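Long-range contacts in phytase (Citrobacter braakii, PDB 3ZHC), which belongs to branch 2 of the histidine phosphatase superfamily, with a mixed beta-sheet and several surrounding helices: residues 52-60 with 192-200; 146-157 with 283-292. The protein carries 2 engineered substitutions. One frame throughout, in Å; residues are numbered along the deposited sequence.

Contacts 1 and 2 lie in different parts of the fold, their centres 37 Å apart and their nearest atoms about 23 Å apart, and they share no helix or strand. Contact 1 sits toward the periphery, about 29 Å from the centre of the chain, where two loops meet, one following helix 49-53 and the other helix 182-192. Direct hydrogen bonds to backbone carbonyls and two waters tie it together. Contact 2 is buried, its centre about 16 Å from that of the chain, and lays a loop against helix 282-301. It works chiefly by side-chain packing, with a single water between backbones. Each includes one cysteine of a disulfide, Cys200 and Cys155 respectively.

Contact 1: residues 52-60 with 192-200; sequences KNVTPDQWP and LNFSQSETC. Unlike the reference sequence in segment 52-60: Asn53 (reference Asp). With FMT (formic acid), chain P.
Asn53 O takes two hydrogen bonds from Thr199. The backbone N of Thr199 approaches nearly head-on to the carbonyl at 3.1 Å, while Thr199 OG1, at 2.7 Å from Asn53 O, comes from above the carbonyl plane, 61° out of it. The hydroxyl can reach there because chi1 of Thr199 (-57°) sets OG1 beside its own backbone N, where both donors face the same acceptor. Asn53 itself differs from the reference sequence, but the bonds use its backbone. At the other end Thr55 OG1 donates to Leu192 O over 2.7 Å and also accepts from Asp57 N, closing an ST turn. Two waters add bridges, one from Thr55 O to Glu198 N, the other from Asp57 OD2 to Asn193 ND2; Asp57 also has a salt bridge to Arg257.

Between these polar ends, Ser197 CB sits 3.4 Å from Thr55 N, and its hydroxyl turns back to Phe194 O in the carbonyl plane, on a lone pair. Val54 O meets the edge of the Phe194 ring, 3.4 Å from CD1, and Cys200 SG lies over one face of that ring. Pro56 CD presses on Asn193 O at 3.1 Å. Farther out, Leu192 CD2 reaches Trp59 CZ2 at 4.1 Å; helices 211-214 and 231-247 pack around this apolar side.

Asn193, with positive phi, is the C-prime residue of a Schellman motif. The arrangement is thus a helix end running into a 3-10 turn, fastened to the ST turn that follows helix 49-53.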
loop_
_atom_site.group_PDB
_atom_site.type_symbol
_atom_site.label_atom_id
_atom_site.label_comp_id
_atom_site.label_asym_id
_atom_site.label_seq_id
_atom_site.Cartn_x
_atom_site.Cartn_y
_atom_site.Cartn_z
ATOM N N LYS B 52 2.159 -27.555 13.096
ATOM C CA LYS B 52 3.336 -28.412 13.140
ATOM C C LYS B 52 3.630 -29.072 11.786
ATOM O O LYS B 52 4.769 -29.188 11.421
ATOM C CB LYS B 52 3.183 -29.486 14.211
ATOM C CG LYS B 52 3.147 -28.955 15.615
ATOM C CD LYS B 52 2.897 -30.080 16.580
ATOM C CE LYS B 52 2.672 -29.594 17.968
ATOM N NZ LYS B 52 2.299 -30.753 18.829
ATOM N N ASN B 53 2.582 -29.484 11.059
ATOM C CA ASN B 53 2.736 -30.221 9.785
ATOM C C ASN B 53 2.879 -29.372 8.495
ATOM O O ASN B 53 3.057 -29.948 7.404
ATOM C CB ASN B 53 1.592 -31.245 9.644
ATOM C CG ASN B 53 1.619 -32.325 10.769
ATOM O OD1 ASN B 53 2.683 -32.847 11.136
ATOM N ND2 ASN B 53 0.460 -32.642 11.300
ATOM N N VAL B 54 2.809 -28.040 8.611
ATOM C CA VAL B 54 3.049 -27.119 7.437
ATOM C C VAL B 54 4.501 -26.615 7.389
ATOM O O VAL B 54 4.841 -25.772 6.570
ATOM C CB VAL B 54 2.038 -25.927 7.368
ATOM C CG1 VAL B 54 0.639 -26.462 7.147
ATOM C CG2 VAL B 54 2.119 -25.059 8.609
ATOM N N THR B 55 5.354 -27.136 8.273
ATOM C CA THR B 55 6.783 -26.862 8.206
ATOM C C THR B 55 7.573 -28.061 8.719
ATOM O O THR B 55 7.138 -28.708 9.674
ATOM C CB THR B 55 7.161 -25.594 9.000
ATOM O OG1 THR B 55 8.580 -25.417 8.973
ATOM C CG2 THR B 55 6.656 -25.660 10.481
ATOM N N PRO B 56 8.740 -28.374 8.085
ATOM C CA PRO B 56 9.601 -29.425 8.646
ATOM C C PRO B 56 10.339 -28.978 9.927
ATOM O O PRO B 56 10.916 -29.807 10.609
ATOM C CB PRO B 56 10.605 -29.683 7.523
ATOM C CG PRO B 56 10.693 -28.378 6.822
ATOM C CD PRO B 56 9.307 -27.842 6.832
ATOM N N ASP B 57 10.310 -27.691 10.243
ATOM C CA ASP B 57 10.978 -27.170 11.442
ATOM C C ASP B 57 10.054 -27.208 12.652
ATOM O O ASP B 57 8.878 -27.506 12.524
ATOM C CB ASP B 57 11.496 -25.779 11.144
ATOM C CG ASP B 57 12.495 -25.790 9.991
ATOM O OD1 ASP B 57 13.597 -26.321 10.184
ATOM O OD2 ASP B 57 12.180 -25.294 8.901
ATOM N N GLN B 58 10.619 -26.915 13.821
ATOM C CA GLN B 58 9.902 -26.886 15.107
ATOM C C GLN B 58 9.653 -25.457 15.520
ATOM O O GLN B 58 10.517 -24.595 15.332
ATOM C CB GLN B 58 10.694 -27.585 16.228
ATOM C CG GLN B 58 10.679 -29.096 16.184
ATOM C CD GLN B 58 11.545 -29.671 15.079
ATOM O OE1 GLN B 58 12.749 -29.359 14.983
ATOM N NE2 GLN B 58 10.944 -30.521 14.235
ATOM N N TRP B 59 8.480 -25.202 16.101
ATOM C CA TRP B 59 8.121 -23.856 16.559
ATOM C C TRP B 59 8.780 -23.513 17.906
ATOM O O TRP B 59 8.807 -24.363 18.796
ATOM C CB TRP B 59 6.602 -23.720 16.682
ATOM C CG TRP B 59 5.925 -23.746 15.352
ATOM C CD1 TRP B 59 5.454 -24.846 14.679
ATOM C CD2 TRP B 59 5.648 -22.629 14.537
ATOM N NE1 TRP B 59 4.895 -24.466 13.483
ATOM C CE2 TRP B 59 5.000 -23.110 13.366
ATOM C CE3 TRP B 59 5.879 -21.248 14.668
ATOM C CZ2 TRP B 59 4.586 -22.260 12.341
ATOM C CZ3 TRP B 59 5.463 -20.398 13.634
ATOM C CH2 TRP B 59 4.826 -20.907 12.493
ATOM N N PRO B 60 9.320 -22.264 18.056
ATOM C CA PRO B 60 9.814 -21.819 19.357
ATOM C C PRO B 60 8.686 -21.804 20.382
ATOM O O PRO B 60 7.550 -21.445 20.037
ATOM C CB PRO B 60 10.296 -20.367 19.099
ATOM C CG PRO B 60 10.375 -20.212 17.683
ATOM C CD PRO B 60 9.530 -21.237 17.017
ATOM N N LEU B 192 8.268 -20.965 5.809
ATOM C CA LEU B 192 7.956 -22.243 6.431
ATOM C C LEU B 192 8.750 -23.431 5.856
ATOM O O LEU B 192 8.767 -24.491 6.459
ATOM C CB LEU B 192 6.465 -22.573 6.237
ATOM C CG LEU B 192 5.381 -21.727 6.882
ATOM C CD1 LEU B 192 4.045 -22.075 6.265
ATOM C CD2 LEU B 192 5.363 -21.943 8.373
ATOM N N ASN B 193 9.395 -23.240 4.687
ATOM C CA ASN B 193 9.969 -24.342 3.872
ATOM C C ASN B 193 8.869 -25.387 3.689
ATOM O O ASN B 193 9.045 -26.558 3.979
ATOM C CB ASN B 193 11.270 -24.920 4.476
ATOM C CG ASN B 193 12.101 -25.736 3.444
ATOM O OD1 ASN B 193 11.963 -25.549 2.208
ATOM N ND2 ASN B 193 12.976 -26.646 3.952
ATOM N N PHE B 194 7.720 -24.893 3.201
ATOM C CA PHE B 194 6.467 -25.658 3.076
ATOM C C PHE B 194 6.589 -26.897 2.203
ATOM O O PHE B 194 6.036 -27.936 2.551
ATOM C CB PHE B 194 5.335 -24.723 2.556
ATOM C CG PHE B 194 3.993 -25.401 2.386
ATOM C CD1 PHE B 194 3.301 -25.904 3.492
ATOM C CD2 PHE B 194 3.405 -25.524 1.104
ATOM C CE1 PHE B 194 2.045 -26.531 3.346
ATOM C CE2 PHE B 194 2.155 -26.144 0.945
ATOM C CZ PHE B 194 1.468 -26.653 2.067
ATOM N N SER B 195 7.319 -26.768 1.082
ATOM C CA SER B 195 7.558 -27.883 0.128
ATOM C C SER B 195 8.146 -29.140 0.784
ATOM O O SER B 195 7.901 -30.251 0.327
ATOM C CB SER B 195 8.497 -27.430 -1.008
ATOM O OG SER B 195 7.901 -26.418 -1.791
ATOM N N GLN B 196 8.933 -28.947 1.853
ATOM C CA GLN B 196 9.571 -30.053 2.582
ATOM C C GLN B 196 8.793 -30.518 3.837
ATOM O O GLN B 196 9.301 -31.339 4.589
ATOM C CB GLN B 196 10.997 -29.660 2.980
ATOM C CG GLN B 196 11.848 -29.079 1.856
ATOM C CD GLN B 196 11.920 -29.977 0.653
ATOM O OE1 GLN B 196 11.548 -29.572 -0.471
ATOM N NE2 GLN B 196 12.382 -31.213 0.862
ATOM N N SER B 197 7.571 -29.998 4.050
ATOM C CA SER B 197 6.744 -30.370 5.219
ATOM C C SER B 197 5.895 -31.628 4.959
ATOM O O SER B 197 5.775 -32.086 3.820
ATOM C CB SER B 197 5.831 -29.204 5.632
ATOM O OG SER B 197 4.774 -28.998 4.698
ATOM N N GLU B 198 5.310 -32.160 6.035
ATOM C CA GLU B 198 4.427 -33.344 5.979
ATOM C C GLU B 198 3.183 -33.112 5.078
ATOM O O GLU B 198 2.682 -34.051 4.457
ATOM C CB GLU B 198 4.001 -33.751 7.401
ATOM C CG GLU B 198 3.257 -35.106 7.532
ATOM C CD GLU B 198 4.148 -36.357 7.221
ATOM O OE1 GLU B 198 5.409 -36.248 7.217
ATOM O OE2 GLU B 198 3.561 -37.450 6.989
ATOM N N THR B 199 2.705 -31.858 5.017
ATOM C CA THR B 199 1.564 -31.471 4.154
ATOM C C THR B 199 1.835 -31.725 2.648
ATOM O O THR B 199 0.921 -32.095 1.916
ATOM C CB THR B 199 1.162 -29.987 4.393
ATOM O OG1 THR B 199 0.856 -29.792 5.784
ATOM C CG2 THR B 199 -0.048 -29.588 3.555
ATOM N N CYS B 200 3.089 -31.530 2.217
ATOM C CA CYS B 200 3.530 -31.765 0.811
ATOM C C CYS B 200 4.252 -33.113 0.590
ATOM O O CYS B 200 4.876 -33.319 -0.463
ATOM C CB CYS B 200 4.453 -30.622 0.368
ATOM S SG CYS B 200 3.660 -29.034 0.429
HETATM C C FMT P . 8.584 -23.747 0.051
HETATM O O1 FMT P . 9.011 -22.792 -0.541
HETATM O O2 FMT P . 7.482 -24.206 -0.225
HETATM O O HOH W 1 6.191 -31.159 8.569
HETATM O O HOH W 2 13.700 -26.355 6.919
#

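Contact 2: residues 146-157 with 283-292; sequences LFNPVKMGKCSF and EVARSRATPL
Chi1 of -64° sets the Phe157 ring beside its own backbone N and carries it to the helix, while Arg288, its CG likewise beside the backbone N (chi1 -81°), runs extended from CG to NE past the ring. The ring's CZ lies over one face of the guanidinium, 3.7 Å from Arg288 NE, and NE in turn lies in the plane of the ring at its edge. The two planes stand 76° apart, so this is an edge-on approach of the ring to the flat cation and not a stack. Val150 holds the ring from another side: its CG1 sits over the centre of one face, 3.6 Å above the plane, while CG2 touches Arg288 CG at 3.6 Å. Val284 CG1 meets Phe157 CZ at 4.0 Å, and Val162 and Val226 extend this apolar surround.

Further along the helix, Pro149 CG rests on two carbonyls, 3.5 Å from both Ser287 O and Arg288 O, and its CB packs on Pro291 CG at 3.7 Å. Leu146 CD1 touches Pro291 CB at 3.6 Å; the Leu146 side chain crosses that of Leu292 at about a right angle, CG against CD2. Pro291 has no N-H to give, and the helix is kinked here. A water bridges the backbones, accepting from Leu292 N and lying within hydrogen-bonding distance of Leu146 O and Arg288 O.

Cys155, disulfide-bonded to Cys429, ties the loop to the C-terminal tail. Chemically, van der Waals packing holds the loop on helix 282-301, mostly apolar but also against the guanidinium and helix carbonyls, without direct polar bonds between the segments. The ring turns its C-H rim, not its pi face, to the Arg288 cation, so little cation-pi stabilisation is likely; NH1 makes a weak hydrogen bond to Gln279.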
loop_
_atom_site.group_PDB
_atom_site.type_symbol
_atom_site.label_atom_id
_atom_site.label_comp_id
_atom_site.label_asym_id
_atom_site.label_seq_id
_atom_site.Cartn_x
_atom_site.Cartn_y
_atom_site.Cartn_z
ATOM N N LEU B 146 -19.190 -5.525 25.592
ATOM C CA LEU B 146 -18.556 -4.302 25.042
ATOM C C LEU B 146 -17.553 -4.640 23.947
ATOM O O LEU B 146 -17.430 -3.910 22.969
ATOM C CB LEU B 146 -17.845 -3.496 26.143
ATOM C CG LEU B 146 -17.127 -2.191 25.763
ATOM C CD1 LEU B 146 -18.137 -1.179 25.253
ATOM C CD2 LEU B 146 -16.333 -1.623 26.937
ATOM N N PHE B 147 -16.845 -5.758 24.137
ATOM C CA PHE B 147 -15.835 -6.244 23.200
ATOM C C PHE B 147 -16.365 -7.284 22.213
ATOM O O PHE B 147 -15.794 -7.437 21.146
ATOM C CB PHE B 147 -14.649 -6.813 23.986
ATOM C CG PHE B 147 -14.032 -5.817 24.916
ATOM C CD1 PHE B 147 -13.036 -4.947 24.466
ATOM C CD2 PHE B 147 -14.455 -5.728 26.253
ATOM C CE1 PHE B 147 -12.452 -3.993 25.343
ATOM C CE2 PHE B 147 -13.886 -4.786 27.131
ATOM C CZ PHE B 147 -12.877 -3.916 26.669
ATOM N N ASN B 148 -17.451 -7.996 22.576
ATOM C CA ASN B 148 -18.037 -9.066 21.741
ATOM C C ASN B 148 -19.588 -9.071 21.801
ATOM O O ASN B 148 -20.184 -9.990 22.385
ATOM C CB ASN B 148 -17.508 -10.457 22.189
ATOM C CG ASN B 148 -15.990 -10.560 22.184
ATOM O OD1 ASN B 148 -15.355 -10.594 21.114
ATOM N ND2 ASN B 148 -15.378 -10.630 23.411
ATOM N N PRO B 149 -20.246 -8.056 21.203
ATOM C CA PRO B 149 -21.713 -7.965 21.295
ATOM C C PRO B 149 -22.497 -9.041 20.517
ATOM O O PRO B 149 -23.607 -9.365 20.910
ATOM C CB PRO B 149 -22.007 -6.574 20.724
ATOM C CG PRO B 149 -20.911 -6.312 19.831
ATOM C CD PRO B 149 -19.700 -6.938 20.426
ATOM N N VAL B 150 -21.922 -9.602 19.451
ATOM C CA VAL B 150 -22.654 -10.603 18.628
ATOM C C VAL B 150 -22.899 -11.971 19.398
ATOM O O VAL B 150 -23.595 -12.846 18.892
ATOM C CB VAL B 150 -22.008 -10.795 17.213
ATOM C CG1 VAL B 150 -22.974 -11.458 16.271
ATOM C CG2 VAL B 150 -21.588 -9.455 16.628
ATOM N N LYS B 151 -22.322 -12.112 20.614
ATOM C CA LYS B 151 -22.644 -13.213 21.548
ATOM C C LYS B 151 -23.947 -12.901 22.387
ATOM O O LYS B 151 -24.389 -13.731 23.158
ATOM C CB LYS B 151 -21.482 -13.512 22.508
ATOM C CG LYS B 151 -20.060 -13.578 21.872
ATOM C CD LYS B 151 -19.935 -14.585 20.734
ATOM C CE LYS B 151 -18.486 -14.611 20.197
ATOM N NZ LYS B 151 -18.295 -15.579 19.027
ATOM N N MET B 152 -24.528 -11.700 22.231
ATOM C CA MET B 152 -25.816 -11.361 22.870
ATOM C C MET B 152 -26.947 -11.915 22.044
ATOM O O MET B 152 -26.805 -12.095 20.826
ATOM C CB MET B 152 -26.008 -9.849 22.988
ATOM C CG MET B 152 -24.963 -9.132 23.826
ATOM S SD MET B 152 -25.455 -7.427 24.159
ATOM C CE MET B 152 -26.568 -7.716 25.546
ATOM N N GLY B 153 -28.076 -12.186 22.698
ATOM C CA GLY B 153 -29.285 -12.664 22.010
ATOM C C GLY B 153 -29.860 -11.571 21.109
ATOM O O GLY B 153 -30.211 -11.842 19.952
ATOM N N LYS B 154 -29.937 -10.330 21.654
ATOM C CA LYS B 154 -30.437 -9.140 20.904
ATOM C C LYS B 154 -29.676 -8.846 19.607
ATOM O O LYS B 154 -30.262 -8.300 18.646
ATOM C CB LYS B 154 -30.334 -7.864 21.747
ATOM C CG LYS B 154 -31.152 -7.795 22.993
ATOM C CD LYS B 154 -31.005 -6.411 23.554
ATOM C CE LYS B 154 -29.552 -5.947 23.423
ATOM N NZ LYS B 154 -29.367 -4.519 23.752
ATOM N N CYS B 155 -28.370 -9.195 19.583
ATOM C CA CYS B 155 -27.470 -8.911 18.451
ATOM C C CYS B 155 -26.929 -10.166 17.705
ATOM O O CYS B 155 -26.070 -10.895 18.220
ATOM C CB CYS B 155 -26.332 -8.065 18.993
ATOM S SG CYS B 155 -25.040 -7.629 17.904
ATOM N N SER B 156 -27.453 -10.389 16.489
ATOM C CA SER B 156 -27.016 -11.470 15.596
ATOM C C SER B 156 -26.808 -10.963 14.172
ATOM O O SER B 156 -27.437 -9.999 13.749
ATOM C CB SER B 156 -28.035 -12.623 15.584
ATOM O OG SER B 156 -27.845 -13.471 16.708
ATOM N N PHE B 157 -25.922 -11.626 13.445
ATOM C CA PHE B 157 -25.684 -11.319 12.049
ATOM C C PHE B 157 -26.770 -11.908 11.174
ATOM O O PHE B 157 -27.246 -12.995 11.463
ATOM C CB PHE B 157 -24.389 -11.988 11.531
ATOM C CG PHE B 157 -23.109 -11.517 12.172
ATOM C CD1 PHE B 157 -22.790 -10.158 12.239
ATOM C CD2 PHE B 157 -22.185 -12.447 12.676
ATOM C CE1 PHE B 157 -21.582 -9.726 12.822
ATOM C CE2 PHE B 157 -20.969 -12.016 13.261
ATOM C CZ PHE B 157 -20.677 -10.658 13.328
ATOM N N GLU B 283 -20.833 -4.752 7.244
ATOM C CA GLU B 283 -21.943 -5.589 7.738
ATOM C C GLU B 283 -21.581 -6.341 9.034
ATOM O O GLU B 283 -22.471 -6.641 9.824
ATOM C CB GLU B 283 -22.449 -6.566 6.668
ATOM C CG GLU B 283 -23.297 -5.908 5.555
ATOM C CD GLU B 283 -22.494 -5.168 4.484
ATOM O OE1 GLU B 283 -21.241 -5.131 4.529
ATOM O OE2 GLU B 283 -23.142 -4.623 3.585
ATOM N N VAL B 284 -20.274 -6.633 9.226
ATOM C CA VAL B 284 -19.751 -7.208 10.476
ATOM C C VAL B 284 -19.311 -6.093 11.457
ATOM O O VAL B 284 -19.741 -6.093 12.612
ATOM C CB VAL B 284 -18.587 -8.190 10.205
ATOM C CG1 VAL B 284 -17.842 -8.577 11.515
ATOM C CG2 VAL B 284 -19.114 -9.432 9.509
ATOM N N ALA B 285 -18.470 -5.161 10.977
ATOM C CA ALA B 285 -17.880 -4.062 11.826
ATOM C C ALA B 285 -18.896 -3.200 12.553
ATOM O O ALA B 285 -18.679 -2.844 13.701
ATOM C CB ALA B 285 -16.955 -3.163 11.001
ATOM N N ARG B 286 -19.999 -2.866 11.872
ATOM C CA ARG B 286 -21.071 -2.019 12.445
ATOM C C ARG B 286 -21.654 -2.618 13.697
ATOM O O ARG B 286 -21.754 -1.949 14.713
ATOM C CB ARG B 286 -22.201 -1.776 11.430
ATOM C CG ARG B 286 -21.893 -0.779 10.350
ATOM C CD ARG B 286 -23.123 -0.576 9.400
ATOM N NE ARG B 286 -24.279 0.002 10.121
ATOM C CZ ARG B 286 -25.533 -0.501 10.209
ATOM N NH1 ARG B 286 -25.908 -1.633 9.600
ATOM N NH2 ARG B 286 -26.444 0.177 10.923
ATOM N N SER B 287 -22.044 -3.882 13.616
ATOM C CA SER B 287 -22.601 -4.603 14.778
ATOM C C SER B 287 -21.581 -4.743 15.916
ATOM O O SER B 287 -21.882 -4.423 17.058
ATOM C CB SER B 287 -23.075 -5.986 14.352
ATOM O OG SER B 287 -24.056 -5.885 13.311
ATOM N N ARG B 288 -20.375 -5.218 15.573
ATOM C CA ARG B 288 -19.317 -5.500 16.575
ATOM C C ARG B 288 -18.737 -4.260 17.241
ATOM O O ARG B 288 -18.411 -4.302 18.409
ATOM C CB ARG B 288 -18.183 -6.362 15.973
ATOM C CG ARG B 288 -18.493 -7.819 15.913
ATOM C CD ARG B 288 -17.379 -8.613 15.224
ATOM N NE ARG B 288 -17.577 -10.081 15.330
ATOM C CZ ARG B 288 -16.980 -11.019 14.555
ATOM N NH1 ARG B 288 -16.117 -10.682 13.573
ATOM N NH2 ARG B 288 -17.253 -12.322 14.765
ATOM N N ALA B 289 -18.612 -3.163 16.485
ATOM C CA ALA B 289 -18.071 -1.891 17.019
ATOM C C ALA B 289 -19.083 -1.043 17.789
ATOM O O ALA B 289 -18.673 -0.076 18.424
ATOM C CB ALA B 289 -17.459 -1.043 15.880
ATOM N N THR B 290 -20.384 -1.388 17.747
ATOM C CA THR B 290 -21.461 -0.511 18.332
ATOM C C THR B 290 -21.267 -0.134 19.836
ATOM O O THR B 290 -21.292 1.078 20.163
ATOM C CB THR B 290 -22.924 -1.068 18.029
ATOM O OG1 THR B 290 -23.218 -0.885 16.636
ATOM C CG2 THR B 290 -23.991 -0.358 18.852
ATOM N N PRO B 291 -21.072 -1.136 20.737
ATOM C CA PRO B 291 -20.830 -0.815 22.154
ATOM C C PRO B 291 -19.628 0.110 22.385
ATOM O O PRO B 291 -19.736 1.040 23.163
ATOM C CB PRO B 291 -20.581 -2.180 22.780
ATOM C CG PRO B 291 -21.268 -3.105 21.934
ATOM C CD PRO B 291 -21.147 -2.592 20.545
ATOM N N LEU B 292 -18.512 -0.145 21.708
ATOM C CA LEU B 292 -17.314 0.718 21.835
ATOM C C LEU B 292 -17.571 2.132 21.273
ATOM O O LEU B 292 -17.181 3.123 21.898
ATOM C CB LEU B 292 -16.069 0.069 21.201
ATOM C CG LEU B 292 -15.382 -0.978 22.089
ATOM C CD1 LEU B 292 -14.440 -1.870 21.275
ATOM C CD2 LEU B 292 -14.623 -0.306 23.253
HETATM O O HOH W 3 -17.676 -2.768 20.517
#